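Local coordinates for protein Rab GDP-dissociation inhibitor (Saccharomyces cerevisiae, PDB 2BCG) that holds Rab GTPases such as Sec4 in the GDP-bound state by blocking nucleotide release, and extracts GDP-bound Ypt7 from vacuolar membranes in yeast, at residues 117-122 and 126-131; 232-237 and 329-334; 140-145 and 189-194. All blocks are in the same frame, centred on the assembly; numbering follows the deposited sequence.

Contact 1 of 3, residues 117-122 and 126-131; sequences GSYVFK and IYKVPA. With GER (geran-8-yl geran), chain C.
The ring of Y119 lies across the aliphatic start of K128, whose CB sits over one ring face, 3.9 Å from the centroid and shifted toward the rim, a CH-pi contact. On the same face of the sheet CD2 of Y119 meets CD1 of I126 at 4.0 Å, and CG2 of I126 reaches CD1 of F121. K128 runs on past the ring with CG anti to the backbone N (chi1 -174°), carrying CE to CA of G117. Its NZ turns back toward a water shared with S118 N and V129 O, and is held beyond that by E135 and the carbonyl of K231. These residues form a beta hairpin at the edge of a mixed sheet, with strand 118-122 lying between its hairpin partner and strand 330-334. V120 and Y127 make the hydrogen-bonded pair: V120 N to Y127 O and Y127 N to V120 O are both 2.8 Å. Further along, V129 N gives a 2.8 Å bond to S118 O. On the other sheet face, CE2 of the Y127 ring packs on CB of K122 at 3.8 Å, and a water joins Y127 OH to K122 O. Where the chain leaves the sheet, P130 borders the geranylgeranyl pocket, its CG 3.7 Å from C18 of the lipid.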
loop_
_atom_site.group_PDB
_atom_site.type_symbol
_atom_site.label_atom_id
_atom_site.label_comp_id
_atom_site.label_asym_id
_atom_site.label_seq_id
_atom_site.Cartn_x
_atom_site.Cartn_y
_atom_site.Cartn_z
ATOM N N GLY A 117 16.746 2.183 -10.477
ATOM C CA GLY A 117 18.029 2.682 -9.977
ATOM C C GLY A 117 17.864 3.863 -9.074
ATOM O O GLY A 117 16.761 4.417 -8.986
ATOM N N SER A 118 18.961 4.236 -8.405
ATOM C CA SER A 118 19.042 5.457 -7.579
ATOM C C SER A 118 20.171 6.271 -8.197
ATOM O O SER A 118 21.256 5.722 -8.451
ATOM C CB SER A 118 19.341 5.116 -6.113
ATOM O OG SER A 118 19.538 6.288 -5.325
ATOM N N TYR A 119 19.908 7.563 -8.444
ATOM C CA TYR A 119 20.867 8.492 -9.089
ATOM C C TYR A 119 21.215 9.583 -8.128
ATOM O O TYR A 119 20.363 10.018 -7.367
ATOM C CB TYR A 119 20.251 9.138 -10.342
ATOM C CG TYR A 119 20.128 8.186 -11.500
ATOM C CD1 TYR A 119 19.207 7.148 -11.472
ATOM C CD2 TYR A 119 20.921 8.340 -12.610
ATOM C CE1 TYR A 119 19.090 6.268 -12.531
ATOM C CE2 TYR A 119 20.830 7.462 -13.675
ATOM C CZ TYR A 119 19.911 6.422 -13.621
ATOM O OH TYR A 119 19.781 5.542 -14.687
ATOM N N VAL A 120 22.470 10.028 -8.167
ATOM C CA VAL A 120 22.917 11.120 -7.322
ATOM C C VAL A 120 23.329 12.293 -8.191
ATOM O O VAL A 120 23.941 12.102 -9.238
ATOM C CB VAL A 120 24.047 10.674 -6.329
ATOM C CG1 VAL A 120 25.389 10.343 -7.051
ATOM C CG2 VAL A 120 24.245 11.695 -5.221
ATOM N N PHE A 121 22.931 13.492 -7.771
ATOM C CA PHE A 121 23.269 14.747 -8.443
ATOM C C PHE A 121 24.641 15.242 -8.010
ATOM O O PHE A 121 24.947 15.286 -6.816
ATOM C CB PHE A 121 22.190 15.748 -8.036
ATOM C CG PHE A 121 22.318 17.129 -8.609
ATOM C CD1 PHE A 121 21.544 17.523 -9.704
ATOM C CD2 PHE A 121 23.116 18.077 -7.979
ATOM C CE1 PHE A 121 21.565 18.840 -10.175
ATOM C CE2 PHE A 121 23.163 19.383 -8.447
ATOM C CZ PHE A 121 22.403 19.767 -9.553
ATOM N N LYS A 122 25.463 15.610 -8.985
ATOM C CA LYS A 122 26.766 16.225 -8.667
ATOM C C LYS A 122 27.017 17.283 -9.734
ATOM O O LYS A 122 27.044 16.976 -10.916
ATOM C CB LYS A 122 27.884 15.153 -8.625
ATOM C CG LYS A 122 29.311 15.697 -8.293
ATOM C CD LYS A 122 30.386 14.602 -8.460
ATOM C CE LYS A 122 30.466 13.633 -7.264
ATOM N NZ LYS A 122 31.842 12.965 -7.095
ATOM N N ILE A 126 23.375 14.093 -13.206
ATOM C CA ILE A 126 23.035 12.929 -12.349
ATOM C C ILE A 126 23.835 11.691 -12.755
ATOM O O ILE A 126 24.130 11.517 -13.936
ATOM C CB ILE A 126 21.494 12.641 -12.316
ATOM C CG1 ILE A 126 20.884 12.378 -13.701
ATOM C CG2 ILE A 126 20.789 13.843 -11.644
ATOM C CD1 ILE A 126 19.411 11.903 -13.657
ATOM N N TYR A 127 24.147 10.860 -11.767
ATOM C CA TYR A 127 24.986 9.645 -11.926
ATOM C C TYR A 127 24.289 8.458 -11.270
ATOM O O TYR A 127 23.865 8.566 -10.116
ATOM C CB TYR A 127 26.346 9.865 -11.229
ATOM C CG TYR A 127 27.139 11.002 -11.813
ATOM C CD1 TYR A 127 28.059 10.758 -12.844
ATOM C CD2 TYR A 127 26.948 12.315 -11.383
ATOM C CE1 TYR A 127 28.764 11.789 -13.427
ATOM C CE2 TYR A 127 27.653 13.363 -11.970
ATOM C CZ TYR A 127 28.563 13.079 -12.987
ATOM O OH TYR A 127 29.285 14.079 -13.587
ATOM N N LYS A 128 24.191 7.324 -11.969
ATOM C CA LYS A 128 23.574 6.170 -11.339
ATOM C C LYS A 128 24.505 5.641 -10.237
ATOM O O LYS A 128 25.708 5.375 -10.477
ATOM C CB LYS A 128 23.186 5.061 -12.327
ATOM C CG LYS A 128 22.397 3.902 -11.644
ATOM C CD LYS A 128 22.264 2.649 -12.516
ATOM C CE LYS A 128 21.304 1.633 -11.864
ATOM N NZ LYS A 128 21.946 0.900 -10.710
ATOM N N VAL A 129 23.953 5.492 -9.043
ATOM C CA VAL A 129 24.679 4.893 -7.928
ATOM C C VAL A 129 24.858 3.404 -8.228
ATOM O O VAL A 129 23.889 2.723 -8.571
ATOM C CB VAL A 129 23.919 5.046 -6.600
ATOM C CG1 VAL A 129 24.598 4.243 -5.459
ATOM C CG2 VAL A 129 23.750 6.516 -6.219
ATOM N N PRO A 130 26.095 2.886 -8.132
ATOM C CA PRO A 130 26.293 1.451 -8.419
ATOM C C PRO A 130 25.380 0.488 -7.641
ATOM O O PRO A 130 25.058 0.708 -6.472
ATOM C CB PRO A 130 27.783 1.213 -8.065
ATOM C CG PRO A 130 28.427 2.518 -8.272
ATOM C CD PRO A 130 27.376 3.580 -7.863
ATOM N N ALA A 131 24.952 -0.557 -8.341
ATOM C CA ALA A 131 24.119 -1.600 -7.763
ATOM C C ALA A 131 24.803 -2.954 -7.877
ATOM O O ALA A 131 24.242 -3.973 -7.462
ATOM C CB ALA A 131 22.734 -1.624 -8.448
HETATM C C1 GER C . 26.912 -10.088 -0.923
HETATM C C2 GER C . 26.947 -9.402 -2.304
HETATM C C3 GER C . 27.988 -8.554 -2.711
HETATM C C4 GER C . 29.182 -8.267 -1.782
HETATM C C5 GER C . 27.960 -7.896 -4.111
HETATM C C6 GER C . 26.884 -6.799 -4.246
HETATM C C7 GER C . 27.358 -5.520 -3.915
HETATM C C8 GER C . 26.744 -4.590 -3.061
HETATM C C9 GER C . 25.432 -4.963 -2.362
HETATM C C10 GER C . 27.389 -3.212 -2.767
HETATM C C11 GER C . 26.938 -2.011 -3.628
HETATM C C12 GER C . 27.974 -1.064 -3.612
HETATM C C13 GER C . 27.997 0.340 -3.581
HETATM C C14 GER C . 26.709 1.178 -3.562
HETATM C C15 GER C . 29.370 1.040 -3.558
HETATM C C16 GER C . 29.437 2.339 -4.372
HETATM C C17 GER C . 30.593 2.399 -5.154
HETATM C C18 GER C . 31.122 3.463 -5.899
HETATM C C19 GER C . 30.468 4.848 -5.980
HETATM C C20 GER C . 32.415 3.244 -6.672
HETATM O O HOH W 1 21.187 2.377 -8.379
HETATM O O HOH W 2 29.115 16.585 -12.609
#

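Contact 2 of 3, residues 232-237 and 329-334; sequences SPYLYP and SLQIII
Q331 leaves strand 330-334 toward Y234. Its CB comes within 4.0 Å of CE2 of the Y234 ring; the chain then runs extended, with CG anti to the backbone N (chi1 160°), and brings CD to 3.6 Å from that same CE2. At the tip, Q331 NE2 gives a 2.7 Å hydrogen bond to Y234 OH. The bond is bent, 133° at the hydrogen, and the hydroxyl oxygen is 28° out of the amide plane. NE2 lies close to the plane of the ring, at its edge, while the amide stands almost perpendicular to that ring. In this buried amide NE2 also bonds S118 OG, and OE1 bonds S421 OG. The contact bridges two sheets, since strand 234-237 is the middle strand of a small antiparallel sheet, whereas strand 330-334 belongs to the larger mixed one. Ahead of the first strand an ST turn shapes the chain, S232 OG accepting from Y234 N at 3.0 Å. CG of P233 lies over the centre of the Y234 ring, 3.6 Å above its plane, while F90 also meets the ring. A phenylalanine in place of Y234 would probably leave Q331 NE2 without its partner on strand 234-237, so that of the bonds described only the one to S118 would still hold that atom. The end of strand 234-237 enters the region 236-261, which interacts with the Rab protein YPT1.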
loop_
_atom_site.group_PDB
_atom_site.type_symbol
_atom_site.label_atom_id
_atom_site.label_comp_id
_atom_site.label_asym_id
_atom_site.label_seq_id
_atom_site.Cartn_x
_atom_site.Cartn_y
_atom_site.Cartn_z
ATOM N N SER A 232 18.745 -1.683 -7.663
ATOM C CA SER A 232 18.621 -0.601 -6.705
ATOM C C SER A 232 18.205 -1.227 -5.372
ATOM O O SER A 232 17.833 -2.397 -5.305
ATOM C CB SER A 232 17.536 0.409 -7.139
ATOM O OG SER A 232 16.249 -0.113 -6.799
ATOM N N PRO A 233 18.228 -0.425 -4.315
ATOM C CA PRO A 233 17.742 -0.999 -3.058
ATOM C C PRO A 233 16.210 -1.044 -2.886
ATOM O O PRO A 233 15.744 -1.471 -1.827
ATOM C CB PRO A 233 18.345 -0.062 -2.029
ATOM C CG PRO A 233 18.390 1.257 -2.737
ATOM C CD PRO A 233 18.685 0.965 -4.154
ATOM N N TYR A 234 15.448 -0.630 -3.905
ATOM C CA TYR A 234 14.018 -0.326 -3.700
ATOM C C TYR A 234 13.038 -1.167 -4.455
ATOM O O TYR A 234 13.275 -1.534 -5.621
ATOM C CB TYR A 234 13.731 1.113 -4.121
ATOM C CG TYR A 234 14.573 2.160 -3.452
ATOM C CD1 TYR A 234 14.569 2.286 -2.066
ATOM C CD2 TYR A 234 15.273 3.098 -4.200
ATOM C CE1 TYR A 234 15.325 3.256 -1.432
ATOM C CE2 TYR A 234 16.028 4.083 -3.579
ATOM C CZ TYR A 234 16.044 4.175 -2.189
ATOM O OH TYR A 234 16.774 5.178 -1.579
ATOM N N LEU A 235 11.887 -1.361 -3.812
ATOM C CA LEU A 235 10.677 -1.878 -4.463
ATOM C C LEU A 235 9.545 -0.813 -4.455
ATOM O O LEU A 235 9.586 0.108 -3.668
ATOM C CB LEU A 235 10.187 -3.125 -3.719
ATOM C CG LEU A 235 11.170 -4.283 -3.472
ATOM C CD1 LEU A 235 10.521 -5.387 -2.636
ATOM C CD2 LEU A 235 11.684 -4.817 -4.824
ATOM N N TYR A 236 8.558 -0.993 -5.325
ATOM C CA TYR A 236 7.410 -0.081 -5.397
ATOM C C TYR A 236 6.162 -0.918 -5.743
ATOM O O TYR A 236 6.237 -1.792 -6.591
ATOM C CB TYR A 236 7.642 1.014 -6.449
ATOM C CG TYR A 236 6.531 2.050 -6.488
ATOM C CD1 TYR A 236 6.517 3.121 -5.595
ATOM C CD2 TYR A 236 5.464 1.926 -7.401
ATOM C CE1 TYR A 236 5.468 4.037 -5.589
ATOM C CE2 TYR A 236 4.427 2.850 -7.404
ATOM C CZ TYR A 236 4.426 3.886 -6.497
ATOM O OH TYR A 236 3.377 4.776 -6.553
ATOM N N PRO A 237 5.034 -0.668 -5.070
ATOM C CA PRO A 237 3.820 -1.456 -5.357
ATOM C C PRO A 237 3.122 -1.101 -6.668
ATOM O O PRO A 237 2.904 0.083 -6.983
ATOM C CB PRO A 237 2.873 -1.101 -4.203
ATOM C CG PRO A 237 3.300 0.267 -3.779
ATOM C CD PRO A 237 4.802 0.342 -4.020
ATOM N N SER A 329 11.470 3.844 -13.691
ATOM C CA SER A 329 11.317 4.279 -12.307
ATOM C C SER A 329 12.700 4.553 -11.777
ATOM O O SER A 329 13.687 3.879 -12.165
ATOM C CB SER A 329 10.618 3.209 -11.444
ATOM O OG SER A 329 11.337 1.961 -11.466
ATOM N N LEU A 330 12.794 5.512 -10.878
ATOM C CA LEU A 330 14.081 5.795 -10.257
ATOM C C LEU A 330 13.899 6.723 -9.086
ATOM O O LEU A 330 12.851 7.392 -8.944
ATOM C CB LEU A 330 15.096 6.398 -11.244
ATOM C CG LEU A 330 14.707 7.761 -11.834
ATOM C CD1 LEU A 330 15.900 8.753 -11.872
ATOM C CD2 LEU A 330 14.046 7.670 -13.228
ATOM N N GLN A 331 14.944 6.799 -8.267
ATOM C CA GLN A 331 15.126 7.863 -7.310
ATOM C C GLN A 331 16.213 8.811 -7.793
ATOM O O GLN A 331 17.238 8.341 -8.310
ATOM C CB GLN A 331 15.578 7.261 -5.968
ATOM C CG GLN A 331 16.258 8.265 -5.024
ATOM C CD GLN A 331 16.449 7.687 -3.658
ATOM O OE1 GLN A 331 15.665 7.952 -2.735
ATOM N NE2 GLN A 331 17.497 6.889 -3.508
ATOM N N ILE A 332 16.003 10.111 -7.625
ATOM C CA ILE A 332 17.132 11.033 -7.705
ATOM C C ILE A 332 17.394 11.600 -6.314
ATOM O O ILE A 332 16.438 12.004 -5.626
ATOM C CB ILE A 332 16.881 12.205 -8.692
ATOM C CG1 ILE A 332 16.589 11.685 -10.105
ATOM C CG2 ILE A 332 18.098 13.141 -8.725
ATOM C CD1 ILE A 332 16.143 12.810 -11.084
ATOM N N ILE A 333 18.682 11.671 -5.942
ATOM C CA ILE A 333 19.089 12.285 -4.679
ATOM C C ILE A 333 19.913 13.525 -5.014
ATOM O O ILE A 333 20.928 13.394 -5.717
ATOM C CB ILE A 333 19.988 11.347 -3.828
ATOM C CG1 ILE A 333 19.264 10.053 -3.481
ATOM C CG2 ILE A 333 20.431 12.033 -2.534
ATOM C CD1 ILE A 333 20.167 8.959 -2.960
ATOM N N ILE A 334 19.492 14.697 -4.523
ATOM C CA ILE A 334 20.313 15.905 -4.683
ATOM C C ILE A 334 20.894 16.211 -3.302
ATOM O O ILE A 334 20.176 16.758 -2.463
ATOM C CB ILE A 334 19.502 17.097 -5.256
ATOM C CG1 ILE A 334 18.752 16.692 -6.534
ATOM C CG2 ILE A 334 20.412 18.304 -5.542
ATOM C CD1 ILE A 334 17.964 17.831 -7.182
#

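Contact 3 of 3, residues 140-145 and 189-194; sequences PLMGIF and NSTKEF. With GER (geran-8-yl geran), chain C.
F194 points its ring at the 140-145 segment because CG stands anti to the backbone N (chi1 175°), while M142, extended beyond CG (chi2 -170°, chi3 -172°), sends its methyl out to meet it. F194 lines the geranylgeranyl pocket in the helical part of this Rab GDI, and M142 backs it from the loop ahead of helix 144-159, which packs here against the start of helix 189-199. M142 CE touches two side chains one turn of helix apart, 3.8 Å from CG2 of T191 and equally near CD2 of F194. L141 comes in at another part of the ring, its CD1 3.8 Å from CE1 of F194. Both side chains cross the phenylalanine at about a right angle, and both of these contacts with its ring are apolar. The polar side of T191 is used elsewhere: OG1 bonds E146, within helix 144-159, giving the two elements a polar tie beside the methionine. L141 O also receives NZ of K122 from the neighbouring hairpin. At the far end of the ring, F194 CZ lies 3.6 Å from C19 of the geranylgeranyl chain.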
loop_
_atom_site.group_PDB
_atom_site.type_symbol
_atom_site.label_atom_id
_atom_site.label_comp_id
_atom_site.label_asym_id
_atom_site.label_seq_id
_atom_site.Cartn_x
_atom_site.Cartn_y
_atom_site.Cartn_z
ATOM N N PRO A 140 32.350 7.048 -12.341
ATOM C CA PRO A 140 33.262 8.185 -12.234
ATOM C C PRO A 140 33.093 8.979 -10.941
ATOM O O PRO A 140 33.772 10.002 -10.760
ATOM C CB PRO A 140 32.882 9.045 -13.435
ATOM C CG PRO A 140 31.415 8.793 -13.611
ATOM C CD PRO A 140 31.198 7.349 -13.216
ATOM N N LEU A 141 32.193 8.519 -10.065
ATOM C CA LEU A 141 31.911 9.233 -8.820
ATOM C C LEU A 141 33.135 9.333 -7.890
ATOM O O LEU A 141 33.191 10.228 -7.045
ATOM C CB LEU A 141 30.726 8.596 -8.095
ATOM C CG LEU A 141 29.319 8.840 -8.669
ATOM C CD1 LEU A 141 28.312 7.920 -7.987
ATOM C CD2 LEU A 141 28.899 10.323 -8.532
ATOM N N MET A 142 34.097 8.411 -8.054
ATOM C CA MET A 142 35.311 8.341 -7.218
ATOM C C MET A 142 36.503 7.989 -8.094
ATOM O O MET A 142 36.344 7.257 -9.073
ATOM C CB MET A 142 35.183 7.233 -6.166
ATOM C CG MET A 142 34.100 7.433 -5.132
ATOM S SD MET A 142 34.292 6.207 -3.838
ATOM C CE MET A 142 32.765 6.529 -2.936
ATOM N N GLY A 143 37.689 8.479 -7.733
ATOM C CA GLY A 143 38.926 8.027 -8.367
ATOM C C GLY A 143 39.405 6.701 -7.802
ATOM O O GLY A 143 38.888 6.222 -6.777
ATOM N N ILE A 144 40.426 6.120 -8.439
ATOM C CA ILE A 144 40.895 4.775 -8.085
ATOM C C ILE A 144 41.341 4.644 -6.624
ATOM O O ILE A 144 40.950 3.714 -5.917
ATOM C CB ILE A 144 42.036 4.290 -9.020
ATOM C CG1 ILE A 144 41.550 4.239 -10.475
ATOM C CG2 ILE A 144 42.537 2.896 -8.589
ATOM C CD1 ILE A 144 42.564 3.695 -11.534
ATOM N N PHE A 145 42.158 5.579 -6.156
ATOM C CA PHE A 145 42.695 5.445 -4.801
ATOM C C PHE A 145 41.626 5.630 -3.731
ATOM O O PHE A 145 41.647 4.956 -2.696
ATOM C CB PHE A 145 43.870 6.399 -4.599
ATOM C CG PHE A 145 45.047 6.054 -5.457
ATOM C CD1 PHE A 145 45.408 6.863 -6.528
ATOM C CD2 PHE A 145 45.767 4.891 -5.227
ATOM C CE1 PHE A 145 46.497 6.517 -7.344
ATOM C CE2 PHE A 145 46.853 4.546 -6.036
ATOM C CZ PHE A 145 47.203 5.361 -7.112
ATOM N N ASN A 189 36.012 14.103 2.056
ATOM C CA ASN A 189 34.675 14.692 2.234
ATOM C C ASN A 189 33.664 14.301 1.161
ATOM O O ASN A 189 32.493 14.110 1.483
ATOM C CB ASN A 189 34.739 16.216 2.379
ATOM C CG ASN A 189 35.382 16.652 3.689
ATOM O OD1 ASN A 189 34.815 16.475 4.778
ATOM N ND2 ASN A 189 36.579 17.225 3.590
ATOM N N SER A 190 34.099 14.172 -0.096
ATOM C CA SER A 190 33.156 13.770 -1.157
ATOM C C SER A 190 32.677 12.321 -0.949
ATOM O O SER A 190 31.496 12.022 -1.156
ATOM C CB SER A 190 33.706 14.012 -2.568
ATOM O OG SER A 190 34.933 13.357 -2.765
ATOM N N THR A 191 33.571 11.450 -0.485
ATOM C CA THR A 191 33.218 10.046 -0.192
ATOM C C THR A 191 32.298 9.961 1.014
ATOM O O THR A 191 31.315 9.194 1.015
ATOM C CB THR A 191 34.476 9.180 0.005
ATOM O OG1 THR A 191 35.223 9.175 -1.208
ATOM C CG2 THR A 191 34.147 7.757 0.344
ATOM N N LYS A 192 32.568 10.782 2.017
ATOM C CA LYS A 192 31.687 10.849 3.176
ATOM C C LYS A 192 30.275 11.218 2.718
ATOM O O LYS A 192 29.326 10.559 3.143
ATOM C CB LYS A 192 32.195 11.832 4.223
ATOM C CG LYS A 192 33.550 11.504 4.838
ATOM C CD LYS A 192 33.807 12.563 5.908
ATOM C CE LYS A 192 35.269 12.713 6.237
ATOM N NZ LYS A 192 35.427 13.705 7.348
ATOM N N GLU A 193 30.145 12.244 1.861
ATOM C CA GLU A 193 28.822 12.718 1.371
ATOM C C GLU A 193 28.106 11.605 0.625
ATOM O O GLU A 193 26.910 11.363 0.840
ATOM C CB GLU A 193 28.942 13.969 0.473
ATOM C CG GLU A 193 27.796 14.100 -0.594
ATOM C CD GLU A 193 27.835 15.396 -1.400
ATOM O OE1 GLU A 193 27.978 15.358 -2.660
ATOM O OE2 GLU A 193 27.704 16.452 -0.771
ATOM N N PHE A 194 28.841 10.911 -0.231
ATOM C CA PHE A 194 28.278 9.796 -0.989
ATOM C C PHE A 194 27.765 8.675 -0.077
ATOM O O PHE A 194 26.630 8.197 -0.223
ATOM C CB PHE A 194 29.276 9.223 -1.994
ATOM C CG PHE A 194 28.755 8.012 -2.691
ATOM C CD1 PHE A 194 27.892 8.130 -3.798
ATOM C CD2 PHE A 194 29.055 6.735 -2.202
ATOM C CE1 PHE A 194 27.372 6.979 -4.415
ATOM C CE2 PHE A 194 28.536 5.586 -2.804
ATOM C CZ PHE A 194 27.697 5.707 -3.921
HETATM C C1 GER C . 26.912 -10.088 -0.923
HETATM C C2 GER C . 26.947 -9.402 -2.304
HETATM C C3 GER C . 27.988 -8.554 -2.711
HETATM C C4 GER C . 29.182 -8.267 -1.782
HETATM C C5 GER C . 27.960 -7.896 -4.111
HETATM C C6 GER C . 26.884 -6.799 -4.246
HETATM C C7 GER C . 27.358 -5.520 -3.915
HETATM C C8 GER C . 26.744 -4.590 -3.061
HETATM C C9 GER C . 25.432 -4.963 -2.362
HETATM C C10 GER C . 27.389 -3.212 -2.767
HETATM C C11 GER C . 26.938 -2.011 -3.628
HETATM C C12 GER C . 27.974 -1.064 -3.612
HETATM C C13 GER C . 27.997 0.340 -3.581
HETATM C C14 GER C . 26.709 1.178 -3.562
HETATM C C15 GER C . 29.370 1.040 -3.558
HETATM C C16 GER C . 29.437 2.339 -4.372
HETATM C C17 GER C . 30.593 2.399 -5.154
HETATM C C18 GER C . 31.122 3.463 -5.899
HETATM C C19 GER C . 30.468 4.848 -5.980
HETATM C C20 GER C . 32.415 3.244 -6.672
#

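How the contacts relate
Contacts 1 and 2, centred 10 Å apart, share the large mixed sheet: strand 118-122 pairs with strand 330-334, with Y119 N to Q331 O and Y119 O to I333 N each a probable hydrogen bond of 2.8 Å. Contact 3 lies 13 Å from contact 1, centre to centre. The two meet beside the lipid, where V129 CG1 packs 3.8 Å from F194 CZ, and again away from it, where Y127 CB lies 3.7 Å from L141 CD2. P130 and F194 thus line the same geranylgeranyl pocket from the hairpin and the helical side. Contact 2 stands farther off: its nearest atoms are about 7 Å from contact 3, and the Q331 side chain is about 11 Å from a bound geranylgeranyl.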